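Local coordinates for protein HMG-CoA Lyase (Bacillus subtilis subsp. subtilis, PDB 1YDO) that belongs to the HMGL-like family of lyases, proteins whose alternating strands and helices close into a TIM barrel, at residues 138-149 / 170-180; 156-164 / 193-201. One frame throughout, in Å; residues are numbered along the deposited sequence.

The two contacts illustrate how a barrel is built in layers. Contact 1 pairs neighbouring parallel strands and lies with its centre about 9 Å from the centre of the chain, whereas contact 2 joins the helices that follow those strands, about 19 Å from it. The centres of the two contacts are about 11 Å apart, and their segments alternate along the chain: strand, helix, strand, helix. Leucines from the strands bridge the layers. Leu176 CD1 packs against Leu195 CD1, Leu174 CD1 meets Ser163 CB at 3.5 Å, and Leu142 CD1 lies 3.8 Å from Ser163 OG. The helix pair thus covers one face of the strand pair.

Contact 1 of 2, residues 138-149 / 170-180; sequences TRAYLSTVFGCP and GISELSLGDTI
Glu173 OE1 is held by two cationic side chains: Arg139 NE forms a salt bridge with it across the strands at 3.4 Å, and Lys10 forms another from elsewhere in the barrel. The two chains that meet across the strands, Arg139 and Glu173, lie side by side and point the same way, yet the guanidinium and carboxylate planes are 66° apart, so the groups do not meet as a flat, two-pronged pair. Arg139 runs extended from CG to NE, with CG anti to the backbone N (chi1 -176°), and this straight reach lays the guanidinium alongside the carboxylate, with Ser175 OG over one of its faces. Asp231 adds a salt bridge to Arg139 NH2 and a hydrogen bond with Ser175 OG. The Tyr141 ring, through CE1, approaches Ser175 OG at 3.5 Å on the same face of the sheet.

Beneath these groups the backbones run parallel, at 20° to each other. Ala140 is bonded twice: its N donates to Glu173 O at 2.9 Å, and its O accepts Ser175 N at 2.7 Å, with both donors nearly in line with the carbonyl bonds. Leu142 repeats the pattern with Ser175 O and Gly177 N. On the opposite face Leu174 CD2 packs against Leu142 CB, the two side chains crossing obliquely, while Ala140 CB touches Ile171 CD1 at 3.9 Å. Beyond the strands, Thr179 OG1 accepts the Thr144 N-H at 3.1 Å, and Ile180 CG2 sits 3.4 Å from Pro149 CD. Polar side chains on one face and aliphatic ones on the other, in adjacent parallel strands joined through helix 156-169, make up the beta-alpha-beta crossover of a TIM barrel.

Contact 2 of 2, residues 156-164 / 193-201; sequences IEQVIRLSE and EALLARFPA
Ile160 touches the second segment with both of its branches. CG1 stands beside the backbone N (chi1 -52°) and carries CD1 to within 3.4 Å of Leu195 CD2, the two side chains sliding past each other in opposite directions. CG2, by contrast, is anti to that nitrogen and turns to the flat group of Arg198, lying over one face of the guanidinium, offset toward its rim and 3.5 Å from CZ. Arg198 comes across at about a right angle, its chain bent at chi3 (-37°).

Leu195 uses the same CD2 on Val159, whose CG1 meets it at 3.9 Å, here with the side chains roughly perpendicular. One turn earlier, Ile156 CD1 reaches Ala194 CB at 3.9 Å. These are aliphatic contacts between helices 156-169 and 185-196, two consecutive outer helices of the TIM barrel, which lie on the strand layer rather than within it. Past the last turn of helix 185-196, the packing passes to Arg198 and Phe199.

The Phe199 ring enters with its rim foremost. Glu164 CG lies at the ring edge, near its plane and 3.5 Å from CZ, while Ser163 CB approaches CZ obliquely at 3.7 Å. Over one face of the same ring stands CB of its chain neighbour Arg198, and the ring of Phe167, from later in helix 156-169, also meets it. Glu164 bends at chi2, and its OE1 rests against the CD methylene of Arg198, at the edge of the guanidinium and near its plane, with the carboxylate turned 84° to that plane. OE1 stays 4.4 Å from Arg198 NE, a loose attraction of opposite charges at the exposed margin of the helix pair.

Contact 1 of 2, residues 138-149 / 170-180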
loop_
_atom_site.group_PDB
_atom_site.type_symbol
_atom_site.label_atom_id
_atom_site.label_comp_id
_atom_site.label_asym_id
_atom_site.label_seq_id
_atom_site.Cartn_x
_atom_site.Cartn_y
_atom_site.Cartn_z
ATOM N N THR A 138 -1.657 -31.184 -1.032
ATOM C CA THR A 138 -0.736 -30.481 -1.905
ATOM C C THR A 138 -1.248 -29.126 -2.337
ATOM O O THR A 138 -2.453 -28.891 -2.405
ATOM C CB THR A 138 -0.443 -31.281 -3.175
ATOM O OG1 THR A 138 -1.656 -31.430 -3.932
ATOM C CG2 THR A 138 0.138 -32.646 -2.820
ATOM N N ARG A 139 -0.303 -28.252 -2.662
ATOM C CA ARG A 139 -0.595 -26.903 -3.106
ATOM C C ARG A 139 0.450 -26.516 -4.137
ATOM O O ARG A 139 1.626 -26.826 -3.964
ATOM C CB ARG A 139 -0.515 -25.957 -1.922
ATOM C CG ARG A 139 -0.901 -24.549 -2.239
ATOM C CD ARG A 139 -0.337 -23.629 -1.195
ATOM N NE ARG A 139 -0.970 -22.325 -1.239
ATOM C CZ ARG A 139 -0.489 -21.248 -0.643
ATOM N NH1 ARG A 139 0.647 -21.329 0.037
ATOM N NH2 ARG A 139 -1.162 -20.107 -0.718
ATOM N N ALA A 140 0.023 -25.834 -5.197
ATOM C CA ALA A 140 0.931 -25.412 -6.258
ATOM C C ALA A 140 1.181 -23.904 -6.225
ATOM O O ALA A 140 0.282 -23.108 -5.944
ATOM C CB ALA A 140 0.375 -25.828 -7.624
ATOM N N TYR A 141 2.416 -23.531 -6.534
ATOM C CA TYR A 141 2.845 -22.148 -6.546
ATOM C C TYR A 141 3.220 -21.749 -7.957
ATOM O O TYR A 141 4.361 -21.940 -8.365
ATOM C CB TYR A 141 4.073 -21.997 -5.660
ATOM C CG TYR A 141 3.839 -21.220 -4.398
ATOM C CD1 TYR A 141 3.430 -19.895 -4.454
ATOM C CD2 TYR A 141 4.036 -21.808 -3.144
ATOM C CE1 TYR A 141 3.221 -19.171 -3.306
ATOM C CE2 TYR A 141 3.832 -21.087 -1.978
ATOM C CZ TYR A 141 3.423 -19.771 -2.072
ATOM O OH TYR A 141 3.212 -19.029 -0.943
ATOM N N LEU A 142 2.278 -21.207 -8.711
ATOM C CA LEU A 142 2.588 -20.791 -10.072
ATOM C C LEU A 142 3.117 -19.356 -10.001
ATOM O O LEU A 142 2.417 -18.452 -9.559
ATOM C CB LEU A 142 1.322 -20.852 -10.916
ATOM C CG LEU A 142 1.515 -21.223 -12.379
ATOM C CD1 LEU A 142 0.187 -21.071 -13.102
ATOM C CD2 LEU A 142 2.567 -20.344 -13.016
ATOM N N SER A 143 4.351 -19.135 -10.430
ATOM C CA SER A 143 4.893 -17.797 -10.348
ATOM C C SER A 143 4.923 -17.101 -11.687
ATOM O O SER A 143 4.632 -17.703 -12.719
ATOM C CB SER A 143 6.296 -17.812 -9.755
ATOM O OG SER A 143 7.176 -18.543 -10.570
ATOM N N THR A 144 5.266 -15.816 -11.640
ATOM C CA THR A 144 5.362 -14.945 -12.801
ATOM C C THR A 144 4.081 -14.937 -13.646
ATOM O O THR A 144 4.138 -14.846 -14.871
ATOM C CB THR A 144 6.603 -15.330 -13.654
ATOM O OG1 THR A 144 6.884 -14.287 -14.590
ATOM C CG2 THR A 144 6.372 -16.613 -14.403
ATOM N N VAL A 145 2.923 -15.001 -12.984
ATOM C CA VAL A 145 1.650 -15.005 -13.695
ATOM C C VAL A 145 1.205 -13.605 -14.103
ATOM O O VAL A 145 0.381 -13.451 -15.000
ATOM C CB VAL A 145 0.527 -15.659 -12.855
ATOM C CG1 VAL A 145 0.935 -17.049 -12.442
ATOM C CG2 VAL A 145 0.222 -14.829 -11.646
ATOM N N PHE A 146 1.758 -12.585 -13.453
ATOM C CA PHE A 146 1.408 -11.199 -13.770
ATOM C C PHE A 146 2.567 -10.466 -14.428
ATOM O O PHE A 146 2.717 -9.257 -14.256
ATOM C CB PHE A 146 1.008 -10.446 -12.503
ATOM C CG PHE A 146 -0.303 -10.876 -11.936
ATOM C CD1 PHE A 146 -1.482 -10.560 -12.584
ATOM C CD2 PHE A 146 -0.360 -11.615 -10.754
ATOM C CE1 PHE A 146 -2.705 -10.975 -12.065
ATOM C CE2 PHE A 146 -1.584 -12.038 -10.224
ATOM C CZ PHE A 146 -2.755 -11.717 -10.882
ATOM N N GLY A 147 3.385 -11.196 -15.177
ATOM C CA GLY A 147 4.506 -10.566 -15.836
ATOM C C GLY A 147 5.801 -11.217 -15.420
ATOM O O GLY A 147 5.935 -11.672 -14.285
ATOM N N CYS A 148 6.758 -11.252 -16.342
ATOM C CA CYS A 148 8.059 -11.856 -16.098
ATOM C C CYS A 148 9.183 -10.830 -16.107
ATOM O O CYS A 148 9.150 -9.865 -16.861
ATOM C CB CYS A 148 8.337 -12.921 -17.167
ATOM S SG CYS A 148 9.953 -13.755 -17.025
ATOM N N PRO A 149 10.198 -11.030 -15.262
ATOM C CA PRO A 149 11.312 -10.083 -15.233
ATOM C C PRO A 149 12.156 -10.180 -16.516
ATOM O O PRO A 149 12.920 -9.267 -16.859
ATOM C CB PRO A 149 12.087 -10.512 -13.985
ATOM C CG PRO A 149 11.852 -11.980 -13.934
ATOM C CD PRO A 149 10.372 -12.080 -14.242
ATOM N N GLY A 170 -4.349 -33.010 -9.523
ATOM C CA GLY A 170 -5.003 -33.314 -8.266
ATOM C C GLY A 170 -4.659 -32.357 -7.141
ATOM O O GLY A 170 -5.016 -32.593 -5.982
ATOM N N ILE A 171 -3.969 -31.271 -7.467
ATOM C CA ILE A 171 -3.600 -30.291 -6.452
ATOM C C ILE A 171 -4.859 -29.756 -5.792
ATOM O O ILE A 171 -5.947 -29.868 -6.341
ATOM C CB ILE A 171 -2.841 -29.117 -7.071
ATOM C CG1 ILE A 171 -3.695 -28.490 -8.175
ATOM C CG2 ILE A 171 -1.490 -29.590 -7.604
ATOM C CD1 ILE A 171 -3.121 -27.194 -8.728
ATOM N N SER A 172 -4.717 -29.161 -4.621
ATOM C CA SER A 172 -5.888 -28.650 -3.931
ATOM C C SER A 172 -6.065 -27.137 -4.044
ATOM O O SER A 172 -7.185 -26.624 -3.948
ATOM C CB SER A 172 -5.823 -29.058 -2.462
ATOM O OG SER A 172 -5.620 -30.458 -2.349
ATOM N N GLU A 173 -4.958 -26.431 -4.263
ATOM C CA GLU A 173 -4.978 -24.979 -4.369
ATOM C C GLU A 173 -3.867 -24.470 -5.276
ATOM O O GLU A 173 -2.723 -24.878 -5.154
ATOM C CB GLU A 173 -4.805 -24.379 -2.987
ATOM C CG GLU A 173 -5.177 -22.936 -2.901
ATOM C CD GLU A 173 -5.371 -22.502 -1.466
ATOM O OE1 GLU A 173 -4.367 -22.172 -0.809
ATOM O OE2 GLU A 173 -6.527 -22.514 -0.988
ATOM N N LEU A 174 -4.207 -23.570 -6.183
ATOM C CA LEU A 174 -3.213 -23.032 -7.078
ATOM C C LEU A 174 -2.942 -21.584 -6.674
ATOM O O LEU A 174 -3.778 -20.706 -6.865
ATOM C CB LEU A 174 -3.723 -23.101 -8.505
ATOM C CG LEU A 174 -2.705 -23.169 -9.628
ATOM C CD1 LEU A 174 -3.437 -23.023 -10.948
ATOM C CD2 LEU A 174 -1.676 -22.066 -9.491
ATOM N N SER A 175 -1.764 -21.327 -6.117
ATOM C CA SER A 175 -1.439 -19.979 -5.673
ATOM C C SER A 175 -0.727 -19.212 -6.760
ATOM O O SER A 175 0.418 -19.508 -7.088
ATOM C CB SER A 175 -0.582 -20.041 -4.404
ATOM O OG SER A 175 -0.211 -18.761 -3.965
ATOM N N LEU A 176 -1.421 -18.222 -7.316
ATOM C CA LEU A 176 -0.876 -17.368 -8.384
ATOM C C LEU A 176 -0.080 -16.233 -7.771
ATOM O O LEU A 176 -0.558 -15.568 -6.865
ATOM C CB LEU A 176 -2.017 -16.773 -9.208
ATOM C CG LEU A 176 -3.092 -17.780 -9.598
ATOM C CD1 LEU A 176 -4.238 -17.044 -10.236
ATOM C CD2 LEU A 176 -2.512 -18.822 -10.530
ATOM N N GLY A 177 1.118 -15.989 -8.276
ATOM C CA GLY A 177 1.902 -14.930 -7.696
ATOM C C GLY A 177 2.409 -13.836 -8.612
ATOM O O GLY A 177 2.562 -14.009 -9.823
ATOM N N ASP A 178 2.673 -12.688 -7.995
ATOM C CA ASP A 178 3.194 -11.516 -8.679
ATOM C C ASP A 178 4.664 -11.423 -8.311
ATOM O O ASP A 178 5.046 -10.696 -7.403
ATOM C CB ASP A 178 2.472 -10.259 -8.199
ATOM C CG ASP A 178 2.908 -9.013 -8.956
ATOM O OD1 ASP A 178 2.535 -7.897 -8.536
ATOM O OD2 ASP A 178 3.621 -9.156 -9.976
ATOM N N THR A 179 5.488 -12.170 -9.023
ATOM C CA THR A 179 6.901 -12.179 -8.735
ATOM C C THR A 179 7.550 -10.799 -8.802
ATOM O O THR A 179 7.978 -10.260 -7.775
ATOM C CB THR A 179 7.631 -13.141 -9.673
ATOM O OG1 THR A 179 7.029 -14.432 -9.570
ATOM C CG2 THR A 179 9.091 -13.246 -9.301
ATOM N N ILE A 180 7.627 -10.219 -9.997
ATOM C CA ILE A 180 8.271 -8.921 -10.149
ATOM C C ILE A 180 7.558 -7.871 -9.315
ATOM O O ILE A 180 8.173 -6.901 -8.884
ATOM C CB ILE A 180 8.322 -8.480 -11.649
ATOM C CG1 ILE A 180 6.967 -7.933 -12.102
ATOM C CG2 ILE A 180 8.701 -9.663 -12.523
ATOM C CD1 ILE A 180 5.829 -8.950 -12.039
#

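Contact 2 of 2, residues 156-164 / 193-201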
loop_
_atom_site.group_PDB
_atom_site.type_symbol
_atom_site.label_atom_id
_atom_site.label_comp_id
_atom_site.label_asym_id
_atom_site.label_seq_id
_atom_site.Cartn_x
_atom_site.Cartn_y
_atom_site.Cartn_z
ATOM N N ILE A 156 -2.226 -14.699 -21.111
ATOM C CA ILE A 156 -3.161 -15.326 -20.201
ATOM C C ILE A 156 -3.378 -16.805 -20.521
ATOM O O ILE A 156 -3.618 -17.612 -19.618
ATOM C CB ILE A 156 -4.511 -14.589 -20.238
ATOM C CG1 ILE A 156 -5.104 -14.495 -18.829
ATOM C CG2 ILE A 156 -5.462 -15.276 -21.199
ATOM C CD1 ILE A 156 -5.365 -15.814 -18.167
ATOM N N GLU A 157 -3.294 -17.159 -21.805
ATOM C CA GLU A 157 -3.484 -18.544 -22.262
ATOM C C GLU A 157 -2.488 -19.490 -21.611
ATOM O O GLU A 157 -2.785 -20.668 -21.390
ATOM C CB GLU A 157 -3.321 -18.644 -23.784
ATOM C CG GLU A 157 -4.189 -17.676 -24.584
ATOM C CD GLU A 157 -3.529 -16.322 -24.805
ATOM O OE1 GLU A 157 -4.263 -15.341 -25.080
ATOM O OE2 GLU A 157 -2.280 -16.241 -24.718
ATOM N N GLN A 158 -1.301 -18.966 -21.323
ATOM C CA GLN A 158 -0.244 -19.745 -20.693
ATOM C C GLN A 158 -0.693 -20.154 -19.302
ATOM O O GLN A 158 -0.661 -21.330 -18.952
ATOM C CB GLN A 158 1.035 -18.912 -20.593
ATOM C CG GLN A 158 2.286 -19.727 -20.379
ATOM C CD GLN A 158 2.475 -20.753 -21.468
ATOM O OE1 GLN A 158 2.446 -20.428 -22.660
ATOM N NE2 GLN A 158 2.661 -22.004 -21.068
ATOM N N VAL A 159 -1.116 -19.163 -18.521
ATOM C CA VAL A 159 -1.568 -19.391 -17.154
ATOM C C VAL A 159 -2.686 -20.406 -17.155
ATOM O O VAL A 159 -2.650 -21.383 -16.408
ATOM C CB VAL A 159 -2.096 -18.101 -16.509
ATOM C CG1 VAL A 159 -2.480 -18.370 -15.069
ATOM C CG2 VAL A 159 -1.041 -17.016 -16.582
ATOM N N ILE A 160 -3.682 -20.172 -18.001
ATOM C CA ILE A 160 -4.818 -21.072 -18.102
ATOM C C ILE A 160 -4.331 -22.475 -18.415
ATOM O O ILE A 160 -4.676 -23.437 -17.731
ATOM C CB ILE A 160 -5.766 -20.628 -19.217
ATOM C CG1 ILE A 160 -6.131 -19.153 -19.034
ATOM C CG2 ILE A 160 -7.022 -21.472 -19.190
ATOM C CD1 ILE A 160 -6.913 -18.881 -17.785
ATOM N N ARG A 161 -3.522 -22.577 -19.462
ATOM C CA ARG A 161 -2.966 -23.852 -19.887
ATOM C C ARG A 161 -2.390 -24.590 -18.684
ATOM O O ARG A 161 -2.901 -25.638 -18.279
ATOM C CB ARG A 161 -1.871 -23.615 -20.936
ATOM C CG ARG A 161 -1.412 -24.863 -21.680
ATOM C CD ARG A 161 -0.453 -24.517 -22.825
ATOM N NE ARG A 161 0.904 -24.184 -22.387
ATOM C CZ ARG A 161 1.793 -25.068 -21.926
ATOM N NH1 ARG A 161 3.003 -24.659 -21.555
ATOM N NH2 ARG A 161 1.481 -26.360 -21.835
ATOM N N LEU A 162 -1.330 -24.027 -18.110
ATOM C CA LEU A 162 -0.656 -24.619 -16.954
ATOM C C LEU A 162 -1.633 -24.879 -15.819
ATOM O O LEU A 162 -1.686 -25.980 -15.274
ATOM C CB LEU A 162 0.462 -23.694 -16.466
ATOM C CG LEU A 162 1.616 -23.446 -17.445
ATOM C CD1 LEU A 162 2.588 -22.447 -16.818
ATOM C CD2 LEU A 162 2.323 -24.771 -17.772
ATOM N N SER A 163 -2.407 -23.861 -15.468
ATOM C CA SER A 163 -3.382 -23.997 -14.403
ATOM C C SER A 163 -4.273 -25.227 -14.609
ATOM O O SER A 163 -4.573 -25.938 -13.658
ATOM C CB SER A 163 -4.229 -22.731 -14.325
ATOM O OG SER A 163 -3.401 -21.594 -14.122
ATOM N N GLU A 164 -4.694 -25.480 -15.848
ATOM C CA GLU A 164 -5.539 -26.640 -16.117
ATOM C C GLU A 164 -4.759 -27.914 -15.814
ATOM O O GLU A 164 -5.278 -28.844 -15.191
ATOM C CB GLU A 164 -6.039 -26.650 -17.574
ATOM C CG GLU A 164 -7.222 -25.689 -17.831
ATOM C CD GLU A 164 -8.319 -26.254 -18.761
ATOM O OE1 GLU A 164 -9.383 -25.591 -18.903
ATOM O OE2 GLU A 164 -8.127 -27.347 -19.347
ATOM N N GLU A 193 -10.611 -12.698 -14.049
ATOM C CA GLU A 193 -11.840 -12.826 -14.808
ATOM C C GLU A 193 -11.747 -14.048 -15.711
ATOM O O GLU A 193 -12.686 -14.830 -15.801
ATOM C CB GLU A 193 -12.046 -11.589 -15.674
ATOM C CG GLU A 193 -13.431 -11.441 -16.278
ATOM C CD GLU A 193 -14.441 -10.866 -15.287
ATOM O OE1 GLU A 193 -15.037 -11.654 -14.507
ATOM O OE2 GLU A 193 -14.629 -9.618 -15.281
ATOM N N ALA A 194 -10.606 -14.195 -16.382
ATOM C CA ALA A 194 -10.369 -15.302 -17.299
ATOM C C ALA A 194 -10.143 -16.611 -16.559
ATOM O O ALA A 194 -10.526 -17.680 -17.042
ATOM C CB ALA A 194 -9.172 -14.994 -18.190
ATOM N N LEU A 195 -9.513 -16.533 -15.393
ATOM C CA LEU A 195 -9.255 -17.730 -14.597
ATOM C C LEU A 195 -10.508 -18.196 -13.862
ATOM O O LEU A 195 -10.943 -19.335 -14.030
ATOM C CB LEU A 195 -8.125 -17.477 -13.588
ATOM C CG LEU A 195 -6.690 -17.505 -14.129
ATOM C CD1 LEU A 195 -5.757 -16.922 -13.093
ATOM C CD2 LEU A 195 -6.271 -18.928 -14.483
ATOM N N LEU A 196 -11.098 -17.315 -13.061
ATOM C CA LEU A 196 -12.289 -17.680 -12.303
ATOM C C LEU A 196 -13.395 -18.277 -13.159
ATOM O O LEU A 196 -14.305 -18.937 -12.647
ATOM C CB LEU A 196 -12.836 -16.478 -11.532
ATOM C CG LEU A 196 -12.001 -16.060 -10.325
ATOM C CD1 LEU A 196 -12.604 -14.819 -9.697
ATOM C CD2 LEU A 196 -11.930 -17.204 -9.326
ATOM N N ALA A 197 -13.313 -18.052 -14.463
ATOM C CA ALA A 197 -14.311 -18.575 -15.371
ATOM C C ALA A 197 -13.960 -19.987 -15.836
ATOM O O ALA A 197 -14.434 -20.436 -16.877
ATOM C CB ALA A 197 -14.458 -17.645 -16.565
ATOM N N ARG A 198 -13.148 -20.699 -15.062
ATOM C CA ARG A 198 -12.762 -22.052 -15.457
ATOM C C ARG A 198 -12.402 -22.926 -14.268
ATOM O O ARG A 198 -12.524 -24.147 -14.320
ATOM C CB ARG A 198 -11.568 -21.994 -16.413
ATOM C CG ARG A 198 -11.480 -23.177 -17.363
ATOM C CD ARG A 198 -10.627 -22.832 -18.570
ATOM N NE ARG A 198 -10.840 -21.441 -18.978
ATOM C CZ ARG A 198 -10.381 -20.914 -20.108
ATOM N NH1 ARG A 198 -9.684 -21.664 -20.957
ATOM N NH2 ARG A 198 -10.602 -19.632 -20.376
ATOM N N PHE A 199 -11.959 -22.296 -13.194
ATOM C CA PHE A 199 -11.574 -23.024 -12.006
ATOM C C PHE A 199 -12.332 -22.418 -10.852
ATOM O O PHE A 199 -12.664 -21.243 -10.877
ATOM C CB PHE A 199 -10.079 -22.857 -11.777
ATOM C CG PHE A 199 -9.259 -23.003 -13.026
ATOM C CD1 PHE A 199 -8.861 -24.259 -13.475
ATOM C CD2 PHE A 199 -8.897 -21.883 -13.765
ATOM C CE1 PHE A 199 -8.113 -24.398 -14.646
ATOM C CE2 PHE A 199 -8.152 -22.008 -14.934
ATOM C CZ PHE A 199 -7.757 -23.271 -15.375
ATOM N N PRO A 200 -12.624 -23.216 -9.822
ATOM C CA PRO A 200 -13.354 -22.735 -8.641
ATOM C C PRO A 200 -12.550 -21.707 -7.842
ATOM O O PRO A 200 -11.396 -21.948 -7.489
ATOM C CB PRO A 200 -13.612 -24.016 -7.853
ATOM C CG PRO A 200 -12.451 -24.875 -8.224
ATOM C CD PRO A 200 -12.308 -24.646 -9.699
ATOM N N ALA A 201 -13.160 -20.562 -7.557
ATOM C CA ALA A 201 -12.485 -19.502 -6.814
ATOM C C ALA A 201 -11.930 -19.967 -5.469
ATOM O O ALA A 201 -10.921 -19.450 -4.995
ATOM C CB ALA A 201 -13.430 -18.336 -6.609
#